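Local coordinates for rifin (Plasmodium falciparum, PDB 7JZI), which is a variant surface antigen of the malaria parasite, probably displayed on infected red blood cells, where some members of its family engage inhibitory immune receptors, at residues Asp20-Lys25 and Thr117-Ala122; Glu29-Leu34 and Asn107-Ala112. All coordinates share one frame; numbering follows the deposited sequence.

Interaction 1: Asp20-Lys25 and Thr117-Ala122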
ATOM      1  N   ASP B  20       0.271 -27.726 -13.076  1.00183.93           N
ATOM      2  CA  ASP B  20       1.146 -26.639 -12.643  1.00180.90           C
ATOM      3  C   ASP B  20       1.158 -25.508 -13.664  1.00178.95           C
ATOM      4  O   ASP B  20       0.908 -24.332 -13.327  1.00181.99           O
ATOM      5  CB  ASP B  20       2.566 -27.164 -12.431  1.00179.17           C
ATOM      6  CG  ASP B  20       2.740 -27.859 -11.101  1.00174.16           C
ATOM      7  OD1 ASP B  20       1.783 -27.869 -10.300  1.00172.94           O
ATOM      8  OD2 ASP B  20       3.840 -28.403 -10.864  1.00172.71           O
ATOM      9  N   ILE B  21       1.438 -25.852 -14.927  1.00173.25           N
ATOM     10  CA  ILE B  21       1.531 -24.810 -15.944  1.00164.40           C
ATOM     11  C   ILE B  21       0.215 -24.068 -16.097  1.00164.02           C
ATOM     12  O   ILE B  21       0.205 -22.855 -16.295  1.00164.49           O
ATOM     13  CB  ILE B  21       2.020 -25.374 -17.297  1.00157.87           C
ATOM     14  CG1 ILE B  21       1.093 -26.467 -17.851  1.00158.66           C
ATOM     15  CG2 ILE B  21       3.439 -25.874 -17.171  1.00153.16           C
ATOM     16  CD1 ILE B  21       0.010 -25.987 -18.811  1.00146.07           C
ATOM     17  N   HIS B  22      -0.909 -24.754 -16.018  1.00164.68           N
ATOM     18  CA  HIS B  22      -2.152 -24.024 -16.157  1.00170.51           C
ATOM     19  C   HIS B  22      -2.529 -23.278 -14.884  1.00170.64           C
ATOM     20  O   HIS B  22      -3.162 -22.227 -14.976  1.00167.35           O
ATOM     21  CB  HIS B  22      -3.231 -24.943 -16.737  1.00179.12           C
ATOM     22  CG  HIS B  22      -4.556 -24.278 -16.965  1.00178.45           C
ATOM     23  ND1 HIS B  22      -4.759 -22.922 -16.862  1.00169.91           N
ATOM     24  CD2 HIS B  22      -5.704 -24.756 -17.488  1.00177.69           C
ATOM     25  CE1 HIS B  22      -6.008 -22.624 -17.147  1.00164.22           C
ATOM     26  NE2 HIS B  22      -6.604 -23.727 -17.547  1.00171.69           N
ATOM     27  N   GLY B  23      -2.271 -23.830 -13.694  1.00178.49           N
ATOM     28  CA  GLY B  23      -2.600 -23.100 -12.484  1.00166.85           C
ATOM     29  C   GLY B  23      -1.866 -21.780 -12.356  1.00163.43           C
ATOM     30  O   GLY B  23      -2.365 -20.861 -11.702  1.00154.88           O
ATOM     31  N   MET B  24      -0.669 -21.666 -12.945  1.00168.66           N
ATOM     32  CA  MET B  24       0.035 -20.384 -12.848  1.00161.44           C
ATOM     33  C   MET B  24      -0.537 -19.263 -13.728  1.00154.16           C
ATOM     34  O   MET B  24      -0.378 -18.087 -13.370  1.00153.55           O
ATOM     35  CB  MET B  24       1.521 -20.553 -13.143  1.00159.64           C
ATOM     36  CG  MET B  24       2.330 -19.414 -12.516  1.00156.71           C
ATOM     37  SD  MET B  24       4.107 -19.641 -12.466  1.00159.94           S
ATOM     38  CE  MET B  24       4.575 -18.397 -13.655  1.00150.34           C
ATOM     39  N   LYS B  25      -1.107 -19.568 -14.903  1.00146.53           N
ATOM     40  CA  LYS B  25      -1.525 -18.491 -15.812  1.00142.56           C
ATOM     41  C   LYS B  25      -2.618 -17.588 -15.218  1.00142.23           C
ATOM     42  O   LYS B  25      -2.517 -16.348 -15.290  1.00141.28           O
ATOM     43  CB  LYS B  25      -1.971 -19.072 -17.157  1.00139.06           C
ATOM     44  CG  LYS B  25      -1.160 -20.274 -17.591  1.00146.31           C
ATOM     45  CD  LYS B  25      -1.188 -20.407 -19.098  1.00132.84           C
ATOM     46  CE  LYS B  25      -0.512 -21.671 -19.542  1.00132.54           C
ATOM     47  NZ  LYS B  25      -1.420 -22.811 -19.553  1.00143.97           N
ATOM     48  N   THR B 117      -5.933 -23.375  -7.635  1.00165.35           N
ATOM     49  CA  THR B 117      -6.009 -24.764  -7.187  1.00166.21           C
ATOM     50  C   THR B 117      -7.240 -25.464  -7.744  1.00163.89           C
ATOM     51  O   THR B 117      -7.134 -26.584  -8.253  1.00169.87           O
ATOM     52  CB  THR B 117      -5.983 -24.858  -5.659  1.00158.96           C
ATOM     53  OG1 THR B 117      -7.199 -24.303  -5.133  1.00163.26           O
ATOM     54  CG2 THR B 117      -4.754 -24.161  -5.091  1.00151.87           C
ATOM     55  N   GLN B 118      -8.410 -24.823  -7.710  1.00160.00           N
ATOM     56  CA  GLN B 118      -9.519 -25.619  -8.195  1.00160.00           C
ATOM     57  C   GLN B 118      -9.529 -25.620  -9.719  1.00165.79           C
ATOM     58  O   GLN B 118     -10.061 -26.557 -10.323  1.00168.22           O
ATOM     59  CB  GLN B 118     -10.880 -25.080  -7.721  1.00158.04           C
ATOM     60  CG  GLN B 118     -11.981 -25.864  -8.458  1.00164.85           C
ATOM     61  CD  GLN B 118     -13.187 -25.076  -8.894  1.00171.52           C
ATOM     62  OE1 GLN B 118     -13.104 -23.866  -9.141  1.00168.49           O
ATOM     63  NE2 GLN B 118     -14.293 -25.777  -9.100  1.00164.21           N
ATOM     64  N   SER B 119      -8.825 -24.689 -10.370  1.00168.14           N
ATOM     65  CA  SER B 119      -8.728 -24.841 -11.812  1.00170.41           C
ATOM     66  C   SER B 119      -7.742 -25.951 -12.164  1.00170.03           C
ATOM     67  O   SER B 119      -7.963 -26.695 -13.122  1.00171.82           O
ATOM     68  CB  SER B 119      -8.347 -23.513 -12.454  1.00164.50           C
ATOM     69  OG  SER B 119      -8.366 -23.615 -13.863  1.00165.49           O
ATOM     70  N   ALA B 120      -6.668 -26.101 -11.386  1.00175.59           N
ATOM     71  CA  ALA B 120      -5.689 -27.151 -11.634  1.00170.91           C
ATOM     72  C   ALA B 120      -6.219 -28.522 -11.267  1.00170.75           C
ATOM     73  O   ALA B 120      -5.763 -29.519 -11.836  1.00173.31           O
ATOM     74  CB  ALA B 120      -4.410 -26.878 -10.850  1.00172.18           C
ATOM     75  N   GLU B 121      -7.197 -28.592 -10.360  1.00167.58           N
ATOM     76  CA  GLU B 121      -7.715 -29.900  -9.978  1.00164.79           C
ATOM     77  C   GLU B 121      -8.446 -30.555 -11.141  1.00171.89           C
ATOM     78  O   GLU B 121      -8.360 -31.775 -11.313  1.00169.91           O
ATOM     79  CB  GLU B 121      -8.667 -29.780  -8.780  1.00159.31           C
ATOM     80  CG  GLU B 121      -8.011 -29.469  -7.461  1.00166.07           C
ATOM     81  CD  GLU B 121      -9.020 -29.449  -6.324  1.00165.38           C
ATOM     82  OE1 GLU B 121     -10.226 -29.656  -6.592  1.00162.24           O
ATOM     83  OE2 GLU B 121      -8.613 -29.228  -5.162  1.00156.88           O
ATOM     84  N   ALA B 122      -9.139 -29.754 -11.960  1.00167.18           N
ATOM     85  CA  ALA B 122      -9.856 -30.275 -13.120  1.00166.08           C
ATOM     86  C   ALA B 122      -8.904 -30.790 -14.194  1.00174.94           C
ATOM     87  O   ALA B 122      -9.139 -31.857 -14.768  1.00178.39           O
ATOM     88  CB  ALA B 122     -10.787 -29.204 -13.685  1.00168.95           C
TER
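The imidazole of His22 is overlapped on one face by the hydroxyl of Ser119, with Ser119 OG 4.1 Å from His22 NE2 and nearly as close to CE1. The oxygen sits above the ring, almost straight over NE2, and the pair makes a van der Waals contact without a hydrogen bond. Both side chains adopt the same first torsion: the ring of His22 is swung anti to its own backbone nitrogen (chi1 -178°), and Ser119 OG likewise (chi1 -175°). These torsions carry the ring and the hydroxyl to the same side of the helix pair, where both residues are partly exposed. The buried half is made by small residues. Gly23 and Ala120 bring their backbones together, with 5.2 Å between Gly23 CA and Ala120 CA, and Ala120 CB lies 4.5 Å from Gly23 CA. Because glycine presents only hydrogens at its alpha carbon, nothing bulky separates the two helices at this point. Such glycine-alanine pairing is a familiar way for helices to pack closely, and here it joins the antiparallel helices 8-33 and 101-127, the first and last of the modelled chain. Regular backbone bonds continue through both segments, among them Met24 N to Asp20 O at 3.1 Å and Glu121 N to Thr117 O at 2.9 Å, while Ala120 O also accepts a hydrogen bond from Ser124 OG, one turn further on in helix 101-127. Tyr53, from the loop between helices 43-50 and 56-70, touches Asp20, Met24 and Ala120, and so touches both helices. Met24 in addition packs on Phe47 and Val48, which sets helix 8-33 between helix 101-127 and helix 43-50.

Interaction 2: Glu29-Leu34 and Asn107-Ala112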
ATOM      1  N   GLU B  29      -2.445 -13.471 -14.391  1.00145.85           N
ATOM      2  CA  GLU B  29      -3.498 -12.481 -14.606  1.00137.73           C
ATOM      3  C   GLU B  29      -3.752 -11.714 -13.316  1.00133.70           C
ATOM      4  O   GLU B  29      -3.895 -10.484 -13.324  1.00133.49           O
ATOM      5  CB  GLU B  29      -4.787 -13.154 -15.090  1.00139.05           C
ATOM      6  CG  GLU B  29      -4.618 -14.227 -16.161  1.00157.47           C
ATOM      7  CD  GLU B  29      -4.633 -13.661 -17.569  1.00160.20           C
ATOM      8  OE1 GLU B  29      -3.550 -13.567 -18.186  1.00155.36           O
ATOM      9  OE2 GLU B  29      -5.727 -13.307 -18.056  1.00150.77           O
ATOM     10  N   GLY B  30      -3.788 -12.437 -12.194  1.00128.89           N
ATOM     11  CA  GLY B  30      -4.002 -11.790 -10.905  1.00130.20           C
ATOM     12  C   GLY B  30      -2.915 -10.785 -10.546  1.00124.26           C
ATOM     13  O   GLY B  30      -3.203  -9.696 -10.037  1.00117.50           O
ATOM     14  N   LEU B  31      -1.652 -11.127 -10.828  1.00127.58           N
ATOM     15  CA  LEU B  31      -0.549 -10.246 -10.436  1.00119.50           C
ATOM     16  C   LEU B  31      -0.445  -9.030 -11.338  1.00125.35           C
ATOM     17  O   LEU B  31      -0.104  -7.936 -10.873  1.00123.29           O
ATOM     18  CB  LEU B  31       0.807 -10.960 -10.475  1.00113.50           C
ATOM     19  CG  LEU B  31       1.349 -12.090  -9.594  1.00119.29           C
ATOM     20  CD1 LEU B  31       0.825 -11.861  -8.192  1.00130.19           C
ATOM     21  CD2 LEU B  31       1.121 -13.512 -10.071  1.00134.79           C
ATOM     22  N   LYS B  32      -0.726  -9.191 -12.624  1.00128.27           N
ATOM     23  CA  LYS B  32      -0.715  -8.021 -13.492  1.00127.21           C
ATOM     24  C   LYS B  32      -1.987  -7.187 -13.382  1.00117.57           C
ATOM     25  O   LYS B  32      -2.008  -6.051 -13.872  1.00107.63           O
ATOM     26  CB  LYS B  32      -0.429  -8.453 -14.934  1.00120.41           C
ATOM     27  CG  LYS B  32      -1.461  -9.339 -15.587  1.00136.17           C
ATOM     28  CD  LYS B  32      -0.796 -10.110 -16.727  1.00144.40           C
ATOM     29  CE  LYS B  32      -1.764 -11.043 -17.433  1.00148.07           C
ATOM     30  NZ  LYS B  32      -1.164 -11.616 -18.676  1.00138.20           N
ATOM     31  N   ALA B  33      -3.036  -7.712 -12.745  1.00117.64           N
ATOM     32  CA  ALA B  33      -4.145  -6.861 -12.324  1.00108.11           C
ATOM     33  C   ALA B  33      -3.766  -5.907 -11.189  1.00118.79           C
ATOM     34  O   ALA B  33      -4.273  -4.782 -11.142  1.00120.19           O
ATOM     35  CB  ALA B  33      -5.329  -7.726 -11.902  1.00108.94           C
ATOM     36  N   LEU B  34      -2.905  -6.339 -10.265  1.00117.63           N
ATOM     37  CA  LEU B  34      -2.342  -5.512  -9.197  1.00107.21           C
ATOM     38  C   LEU B  34      -1.182  -4.636  -9.661  1.00104.20           C
ATOM     39  O   LEU B  34      -0.632  -3.877  -8.850  1.00109.81           O
ATOM     40  CB  LEU B  34      -1.845  -6.424  -8.069  1.00103.74           C
ATOM     41  CG  LEU B  34      -2.889  -7.233  -7.294  1.00116.30           C
ATOM     42  CD1 LEU B  34      -2.389  -7.546  -5.904  1.00102.06           C
ATOM     43  CD2 LEU B  34      -4.217  -6.484  -7.223  1.00126.96           C
ATOM     44  N   ASN B 107      -5.708 -11.175   0.652  1.00127.25           N
ATOM     45  CA  ASN B 107      -7.034 -11.633   0.231  1.00125.98           C
ATOM     46  C   ASN B 107      -7.167 -11.651  -1.290  1.00120.89           C
ATOM     47  O   ASN B 107      -7.751 -12.590  -1.857  1.00133.66           O
ATOM     48  CB  ASN B 107      -8.137 -10.748   0.823  1.00133.13           C
ATOM     49  CG  ASN B 107      -8.190 -10.788   2.345  1.00137.98           C
ATOM     50  OD1 ASN B 107      -8.017  -9.765   3.006  1.00143.64           O
ATOM     51  ND2 ASN B 107      -8.458 -11.962   2.902  1.00133.07           N
ATOM     52  N   VAL B 108      -6.567 -10.667  -1.973  1.00122.52           N
ATOM     53  CA  VAL B 108      -6.507 -10.706  -3.436  1.00123.33           C
ATOM     54  C   VAL B 108      -5.832 -11.989  -3.906  1.00133.00           C
ATOM     55  O   VAL B 108      -6.382 -12.750  -4.714  1.00131.67           O
ATOM     56  CB  VAL B 108      -5.793  -9.458  -3.988  1.00107.96           C
ATOM     57  CG1 VAL B 108      -5.203  -9.744  -5.355  1.00114.88           C
ATOM     58  CG2 VAL B 108      -6.751  -8.296  -4.066  1.00 88.78           C
ATOM     59  N   LEU B 109      -4.638 -12.269  -3.391  1.00130.49           N
ATOM     60  CA  LEU B 109      -3.927 -13.428  -3.916  1.00135.23           C
ATOM     61  C   LEU B 109      -4.356 -14.750  -3.302  1.00139.08           C
ATOM     62  O   LEU B 109      -4.052 -15.796  -3.870  1.00141.80           O
ATOM     63  CB  LEU B 109      -2.421 -13.261  -3.788  1.00127.01           C
ATOM     64  CG  LEU B 109      -1.991 -12.035  -4.578  1.00127.09           C
ATOM     65  CD1 LEU B 109      -1.436 -10.904  -3.782  1.00130.72           C
ATOM     66  CD2 LEU B 109      -0.980 -12.548  -5.572  1.00136.64           C
ATOM     67  N   LYS B 110      -5.149 -14.740  -2.238  1.00137.58           N
ATOM     68  CA  LYS B 110      -5.792 -15.969  -1.798  1.00134.34           C
ATOM     69  C   LYS B 110      -6.951 -16.307  -2.721  1.00142.51           C
ATOM     70  O   LYS B 110      -7.168 -17.478  -3.060  1.00148.03           O
ATOM     71  CB  LYS B 110      -6.246 -15.830  -0.348  1.00126.24           C
ATOM     72  CG  LYS B 110      -6.778 -17.107   0.279  1.00135.54           C
ATOM     73  CD  LYS B 110      -7.094 -16.901   1.755  1.00140.62           C
ATOM     74  CE  LYS B 110      -5.830 -16.666   2.570  1.00132.52           C
ATOM     75  NZ  LYS B 110      -6.112 -16.300   3.988  1.00137.30           N
ATOM     76  N   GLN B 111      -7.697 -15.282  -3.148  1.00141.69           N
ATOM     77  CA  GLN B 111      -8.669 -15.478  -4.216  1.00137.65           C
ATOM     78  C   GLN B 111      -7.990 -16.030  -5.463  1.00143.89           C
ATOM     79  O   GLN B 111      -8.461 -17.007  -6.063  1.00152.08           O
ATOM     80  CB  GLN B 111      -9.370 -14.140  -4.500  1.00140.36           C
ATOM     81  CG  GLN B 111     -10.193 -14.029  -5.775  1.00157.72           C
ATOM     82  CD  GLN B 111      -9.351 -13.533  -6.956  1.00160.51           C
ATOM     83  OE1 GLN B 111      -8.281 -12.953  -6.764  1.00159.22           O
ATOM     84  NE2 GLN B 111      -9.850 -13.726  -8.171  1.00150.36           N
ATOM     85  N   ALA B 112      -6.834 -15.460  -5.818  1.00142.63           N
ATOM     86  CA  ALA B 112      -6.069 -15.964  -6.961  1.00139.56           C
ATOM     87  C   ALA B 112      -5.603 -17.408  -6.757  1.00146.15           C
ATOM     88  O   ALA B 112      -5.656 -18.225  -7.685  1.00145.78           O
ATOM     89  CB  ALA B 112      -4.872 -15.050  -7.230  1.00130.73           C
TER
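Val108 O accepts the backbone N-H of Ala112 at 3.0 Å, one of the regular bonds that keep helix 101-127 intact while the side chain of Val108 meets Leu34. The contact belongs to an antiparallel helix pair of an all-helical rifin fragment, probably the variable part of the extracellular region, and unlike the polar bonds that run along each helix, what crosses between them is purely apolar. Leu34 lies just past the end of helix 8-33 and meets Val108 tip to tip, with Leu34 CD1 3.6 Å from Val108 CG1. That gamma methyl stands anti to the valine's backbone nitrogen (chi1 156°), and its approach to Leu34 CG and CD2 as well, both 3.9 Å away, sets it against the fork of the leucine. A second partner of the same leucine is Leu109, whose CD1 comes within 4.1 Å of Leu34 CD1 at an oblique angle. One turn back, Leu31 crosses Leu109 at about a right angle, using its CD1 against the other methyl of Leu109. The two branches of Leu109 are thus divided between Leu31 and Leu34. Helix 84-88 closes part of the surroundings, Val84 touching Leu34 and Leu88 touching Val108. On the exposed flank of helix 8-33, Lys32 and Glu29 form a salt bridge one turn apart, a weak bond with 3.1 Å between Lys32 NZ and Glu29 OE1.

Interactions 1 and 2 are two stations along a single helix pair, helix 8-33 against helix 101-127, with their centres about 14 Å apart. Because the helices run antiparallel, the later segment of one faces the earlier segment of the other, and the sequence span enclosed by 29-34 and 107-112 falls within that enclosed by 20-25 and 117-122. Their character differs: interaction 2, centred about 4 Å from the middle of the chain, is a buried meeting of branched side chains, whereas interaction 1, about 14 Å out, relies on glycine and alanine with a more exposed histidine-serine edge. The platinum ion, at Met98 and Lys100, belongs to neither contact.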